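Local atomic coordinates of AB hydrolase-1 domain-containing protein (Thermoplasma acidophilum DSM 1728, PDB entry 3BDI), a protein that is of unknown function but is probably a hydrolase of the alpha/beta hydrolase superfamily, in the ABHD14 family. Residues D63-G68 against A87-D92; S138-M143 against A170-G175. All blocks are in the same frame, centred on the assembly; numbering follows the deposited sequence. Where two conformers were deposited one is given.

Overall arrangement
Both contacts belong to one alpha/beta hydrolase chain, whose strand order 1-2-4-3-5-6-7-8 is the canonical one for this fold. Both segments of contact 1 (63-68 with 87-92) precede those of contact 2 (138-143 with 170-175) in the sequence. Their centres are 23 Å apart and their nearest atoms about 9 Å, so they do not touch; both reach helix 109-120. Contact 1 is buried, its centre about 11 Å from the chain centre. Y64 is in the neighbourhood of the probable nucleophile elbow around S108, and a bound PEG is about 9 Å from the Y64 side chain. Contact 2 is partly buried and lies farther out, its centre about 17 Å from the chain centre.

Contact 1 (D63-G68 against A87-D92); sequences DYPGFG and AEFIRD
The phenol oxygen of Y64 is held by a hydrogen bond to the backbone O of Y76 while resting against the F89 side chain, its OH 3.7 Å from F89 CB. This bond satisfies the hydroxyl in a buried setting and helps to fix the end of the ring. The Y64 ring meets F89 obliquely: Y64 CE1 is 3.5 Å from F89 CD2, and the two ring planes are inclined at 68° to each other, their centroids 5.0 Å apart. The two side chains run antiparallel past each other; CE1 and CD1 of Y64 lie along F89 from CB to CE2. The F89 ring extends from its helix toward the loop, with CG anti to the backbone N (chi1 180°). P65 completes the cluster. Its CD lies over one face of F89, 3.8 Å from the ring centroid and 17° off the normal, as a CH-pi contact; the same carbon stands 3.4 Å above the centre of the Y64 ring, so one methylene serves two aromatic faces. In the alpha/beta hydrolase fold this joins the loop leaving strand 57-62 to helix 83-96, the next helix along the chain. Y64 and P65 are the first two residues of a type II beta turn that ends at F67, closed by F67 N bonded to Y64 O at 2.9 Å, with G66 at its positive-phi third position. Further packing comes from Y76, edge-to-face with F89, from V16 of strand 14-21, which also touches F89, and from M113 of helix 109-120 against Y64, whose backbone N is bonded to NE2 of H34.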
loop_
_atom_site.group_PDB
_atom_site.type_symbol
_atom_site.label_atom_id
_atom_site.label_comp_id
_atom_site.label_asym_id
_atom_site.label_seq_id
_atom_site.Cartn_x
_atom_site.Cartn_y
_atom_site.Cartn_z
ATOM N N ASP A 63 5.938 6.506 7.025
ATOM C CA ASP A 63 5.344 7.806 6.663
ATOM C C ASP A 63 6.059 8.255 5.394
ATOM O O ASP A 63 7.306 8.243 5.336
ATOM C CB ASP A 63 5.479 8.829 7.755
ATOM C CG ASP A 63 4.624 8.523 8.970
ATOM O OD1 ASP A 63 3.792 7.608 8.930
ATOM O OD2 ASP A 63 4.814 9.234 9.991
ATOM N N TYR A 64 5.297 8.572 4.357
ATOM C CA TYR A 64 5.868 9.006 3.082
ATOM C C TYR A 64 6.667 10.288 3.344
ATOM O O TYR A 64 6.220 11.130 4.092
ATOM C CB TYR A 64 4.777 9.228 2.016
ATOM C CG TYR A 64 5.407 9.298 0.618
ATOM C CD1 TYR A 64 5.794 8.147 -0.044
ATOM C CD2 TYR A 64 5.790 10.507 0.103
ATOM C CE1 TYR A 64 6.492 8.200 -1.189
ATOM C CE2 TYR A 64 6.509 10.570 -1.077
ATOM C CZ TYR A 64 6.820 9.421 -1.738
ATOM O OH TYR A 64 7.557 9.409 -2.869
ATOM N N PRO A 65 7.842 10.460 2.706
ATOM C CA PRO A 65 8.556 11.741 2.853
ATOM C C PRO A 65 7.668 12.965 2.674
ATOM O O PRO A 65 6.937 13.040 1.706
ATOM C CB PRO A 65 9.663 11.637 1.783
ATOM C CG PRO A 65 9.956 10.141 1.741
ATOM C CD PRO A 65 8.617 9.488 1.880
ATOM N N GLY A 66 7.747 13.901 3.611
ATOM C CA GLY A 66 6.899 15.054 3.579
ATOM C C GLY A 66 5.606 14.922 4.329
ATOM O O GLY A 66 4.885 15.932 4.474
ATOM N N PHE A 67 5.331 13.746 4.897
ATOM C CA PHE A 67 4.077 13.439 5.592
ATOM C C PHE A 67 4.422 12.879 6.964
ATOM O O PHE A 67 5.505 12.343 7.189
ATOM C CB PHE A 67 3.259 12.386 4.823
ATOM C CG PHE A 67 2.716 12.901 3.529
ATOM C CD1 PHE A 67 3.514 12.983 2.383
ATOM C CD2 PHE A 67 1.409 13.339 3.457
ATOM C CE1 PHE A 67 2.998 13.449 1.214
ATOM C CE2 PHE A 67 0.913 13.810 2.267
ATOM C CZ PHE A 67 1.724 13.910 1.173
ATOM N N GLY A 68 3.476 12.928 7.885
ATOM C CA GLY A 68 3.630 12.328 9.205
ATOM C C GLY A 68 4.890 12.799 9.894
ATOM O O GLY A 68 5.102 13.990 10.062
ATOM N N ALA A 87 7.598 5.605 -6.900
ATOM C CA ALA A 87 8.085 4.260 -7.233
ATOM C C ALA A 87 9.529 4.048 -6.794
ATOM O O ALA A 87 9.908 2.988 -6.286
ATOM C CB ALA A 87 7.920 4.001 -8.778
ATOM N N GLU A 88 10.363 5.062 -7.043
ATOM C CA GLU A 88 11.746 5.068 -6.527
ATOM C C GLU A 88 11.740 4.902 -5.019
ATOM O O GLU A 88 12.443 4.054 -4.478
ATOM C CB GLU A 88 12.487 6.357 -6.893
ATOM C CG GLU A 88 12.748 6.542 -8.371
ATOM C CD GLU A 88 13.441 5.381 -8.968
ATOM O OE1 GLU A 88 14.527 4.969 -8.473
ATOM O OE2 GLU A 88 12.900 4.898 -9.969
ATOM N N PHE A 89 10.897 5.680 -4.338
ATOM C CA PHE A 89 10.819 5.565 -2.888
ATOM C C PHE A 89 10.506 4.149 -2.459
ATOM O O PHE A 89 11.169 3.599 -1.597
ATOM C CB PHE A 89 9.794 6.494 -2.268
ATOM C CG PHE A 89 9.740 6.338 -0.793
ATOM C CD1 PHE A 89 10.749 6.787 0.006
ATOM C CD2 PHE A 89 8.686 5.654 -0.201
ATOM C CE1 PHE A 89 10.711 6.551 1.373
ATOM C CE2 PHE A 89 8.645 5.447 1.145
ATOM C CZ PHE A 89 9.668 5.910 1.919
ATOM N N ILE A 90 9.461 3.542 -3.040
ATOM C CA ILE A 90 9.057 2.219 -2.563
ATOM C C ILE A 90 10.150 1.163 -2.788
ATOM O O ILE A 90 10.483 0.380 -1.883
ATOM C CB ILE A 90 7.681 1.807 -3.120
ATOM C CG1 ILE A 90 6.638 2.751 -2.523
ATOM C CG2 ILE A 90 7.389 0.307 -2.817
ATOM C CD1 ILE A 90 5.185 2.516 -2.953
ATOM N N ARG A 91 10.752 1.202 -3.979
ATOM C CA ARG A 91 11.893 0.319 -4.276
ATOM C C ARG A 91 13.027 0.511 -3.269
ATOM O O ARG A 91 13.543 -0.449 -2.699
ATOM C CB ARG A 91 12.400 0.593 -5.674
ATOM C CG ARG A 91 13.517 -0.340 -6.089
ATOM C CD ARG A 91 14.043 0.053 -7.420
ATOM N NE ARG A 91 15.121 1.037 -7.342
ATOM C CZ ARG A 91 14.995 2.353 -7.476
ATOM N NH1 ARG A 91 13.821 2.937 -7.648
ATOM N NH2 ARG A 91 16.076 3.104 -7.423
ATOM N N ASP A 92 13.406 1.771 -3.063
ATOM C CA ASP A 92 14.540 2.100 -2.180
ATOM C C ASP A 92 14.263 1.789 -0.722
ATOM O O ASP A 92 15.151 1.428 0.035
ATOM C CB ASP A 92 14.924 3.574 -2.360
ATOM C CG ASP A 92 15.561 3.874 -3.728
ATOM O OD1 ASP A 92 15.794 2.917 -4.504
ATOM O OD2 ASP A 92 15.733 5.062 -4.076
#

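Contact 2 (S138-M143 against A170-G175)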
loop_
_atom_site.group_PDB
_atom_site.type_symbol
_atom_site.label_atom_id
_atom_site.label_comp_id
_atom_site.label_asym_id
_atom_site.label_seq_id
_atom_site.Cartn_x
_atom_site.Cartn_y
_atom_site.Cartn_z
ATOM N N SER A 138 -4.305 8.167 -15.681
ATOM C CA SER A 138 -3.499 8.255 -16.907
ATOM C C SER A 138 -2.654 7.021 -17.229
ATOM O O SER A 138 -1.936 7.007 -18.250
ATOM C CB SER A 138 -2.556 9.453 -16.789
ATOM O OG SER A 138 -1.484 9.174 -15.890
ATOM N N LEU A 139 -2.715 5.996 -16.379
ATOM C CA LEU A 139 -1.852 4.821 -16.475
ATOM C C LEU A 139 -2.562 3.562 -16.918
ATOM O O LEU A 139 -2.007 2.485 -16.834
ATOM C CB LEU A 139 -1.247 4.571 -15.096
ATOM C CG LEU A 139 -0.467 5.747 -14.521
ATOM C CD1 LEU A 139 0.052 5.424 -13.114
ATOM C CD2 LEU A 139 0.666 6.056 -15.469
ATOM N N LYS A 140 -3.760 3.683 -17.473
ATOM C CA LYS A 140 -4.586 2.507 -17.816
ATOM C C LYS A 140 -3.890 1.588 -18.814
ATOM O O LYS A 140 -3.995 0.347 -18.716
ATOM C CB LYS A 140 -5.925 2.968 -18.397
ATOM C CG LYS A 140 -6.758 3.765 -17.426
ATOM C CD LYS A 140 -8.049 4.228 -18.087
ATOM C CE LYS A 140 -8.780 5.170 -17.160
ATOM N NZ LYS A 140 -10.061 5.649 -17.791
ATOM N N GLY A 141 -3.184 2.169 -19.792
ATOM C CA GLY A 141 -2.544 1.364 -20.822
ATOM C C GLY A 141 -1.405 0.551 -20.228
ATOM O O GLY A 141 -1.096 -0.540 -20.705
ATOM N N ASP A 142 -0.804 1.042 -19.143
ATOM C CA ASP A 142 0.277 0.288 -18.521
ATOM C C ASP A 142 -0.277 -0.703 -17.497
ATOM O O ASP A 142 0.244 -1.816 -17.313
ATOM C CB ASP A 142 1.236 1.271 -17.843
ATOM C CG ASP A 142 1.667 2.398 -18.779
ATOM O OD1 ASP A 142 2.629 2.167 -19.536
ATOM O OD2 ASP A 142 1.029 3.490 -18.770
HETATM N N MSE A 143 -1.334 -0.289 -16.805
HETATM C CA MSE A 143 -2.024 -1.136 -15.863
HETATM C C MSE A 143 -2.527 -2.383 -16.527
HETATM O O MSE A 143 -2.558 -3.418 -15.895
HETATM C CB MSE A 143 -3.189 -0.402 -15.191
HETATM C CG MSE A 143 -2.717 0.602 -14.156
HETATM SE SE MSE A 143 -4.114 1.751 -13.444
HETATM C CE MSE A 143 -5.662 0.801 -13.727
ATOM N N ALA A 170 -10.911 -2.782 -12.400
ATOM C CA ALA A 170 -11.039 -4.217 -12.219
ATOM C C ALA A 170 -11.008 -4.936 -13.569
ATOM O O ALA A 170 -10.518 -6.055 -13.691
ATOM C CB ALA A 170 -12.326 -4.537 -11.494
ATOM N N SER A 171 -11.528 -4.270 -14.569
ATOM C CA SER A 171 -11.465 -4.819 -15.932
ATOM C C SER A 171 -10.077 -4.733 -16.547
ATOM O O SER A 171 -9.615 -5.645 -17.253
ATOM C CB SER A 171 -12.414 -4.022 -16.807
ATOM O OG SER A 171 -13.723 -4.057 -16.308
ATOM N N ILE A 172 -9.413 -3.614 -16.341
ATOM C CA ILE A 172 -8.079 -3.405 -16.859
ATOM C C ILE A 172 -7.065 -4.397 -16.269
ATOM O O ILE A 172 -6.210 -4.929 -16.990
ATOM C CB ILE A 172 -7.619 -1.931 -16.621
ATOM C CG1 ILE A 172 -8.511 -0.978 -17.432
ATOM C CG2 ILE A 172 -6.160 -1.730 -16.970
ATOM C CD1 ILE A 172 -8.385 0.495 -17.023
ATOM N N ILE A 173 -7.086 -4.609 -14.952
ATOM C CA ILE A 173 -6.091 -5.484 -14.332
ATOM C C ILE A 173 -6.652 -6.899 -14.297
ATOM O O ILE A 173 -7.537 -7.226 -13.551
ATOM C CB ILE A 173 -5.703 -4.982 -12.898
ATOM C CG1 ILE A 173 -5.182 -3.560 -12.987
ATOM C CG2 ILE A 173 -4.683 -5.901 -12.305
ATOM C CD1 ILE A 173 -4.926 -2.892 -11.597
ATOM N N SER A 174 -6.143 -7.773 -15.190
ATOM C CA SER A 174 -6.681 -9.142 -15.299
ATOM C C SER A 174 -6.525 -9.940 -14.042
ATOM O O SER A 174 -5.475 -9.892 -13.442
ATOM C CB SER A 174 -5.996 -9.908 -16.401
ATOM O OG SER A 174 -6.015 -9.134 -17.567
ATOM N N GLY A 175 -7.573 -10.652 -13.619
ATOM C CA GLY A 175 -7.495 -11.471 -12.394
ATOM C C GLY A 175 -7.682 -10.698 -11.107
ATOM O O GLY A 175 -7.815 -11.331 -9.992
#
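This is apolar packing between the single-turn helix 140-143 and the C-terminal end of helix 163-172, which precedes edge strand 177-181. I172 contributes the largest share, followed by M143. I172 points at the other helix: its CD1 meets the K140 side chain, 3.7 Å from CG and about as close to CB, while CG2 sits between K140 O at 3.5 Å and M143 CB at 3.7 Å. Beyond CG the K140 chain is fully extended, carrying NZ past the isoleucine to a salt bridge with E168, one turn back on the helix that bears I172. Helix 140-143 follows strand 125-131, the place where many alpha/beta hydrolases insert a lid; helix 163-172 connects strands 150-155 and 177-181, the last two of the sheet. L139 is the N-cap residue of the shorter helix, and its O accepts from both D142 N and M143 N. M143, a selenomethionine, bends at its last torsion (chi3 23°), and its tip meets both isoleucines: CE lies 4.1 Å from I172 CG2 and makes a looser approach to I173 CD1 at 4.3 Å. On the backbone side, M143 O faces I173 CG1 at 3.9 Å. I173 has already left helical angles and is buried, packed also on I146 and on T150 of strand 150-155, while I115 of helix 109-120 touches M143.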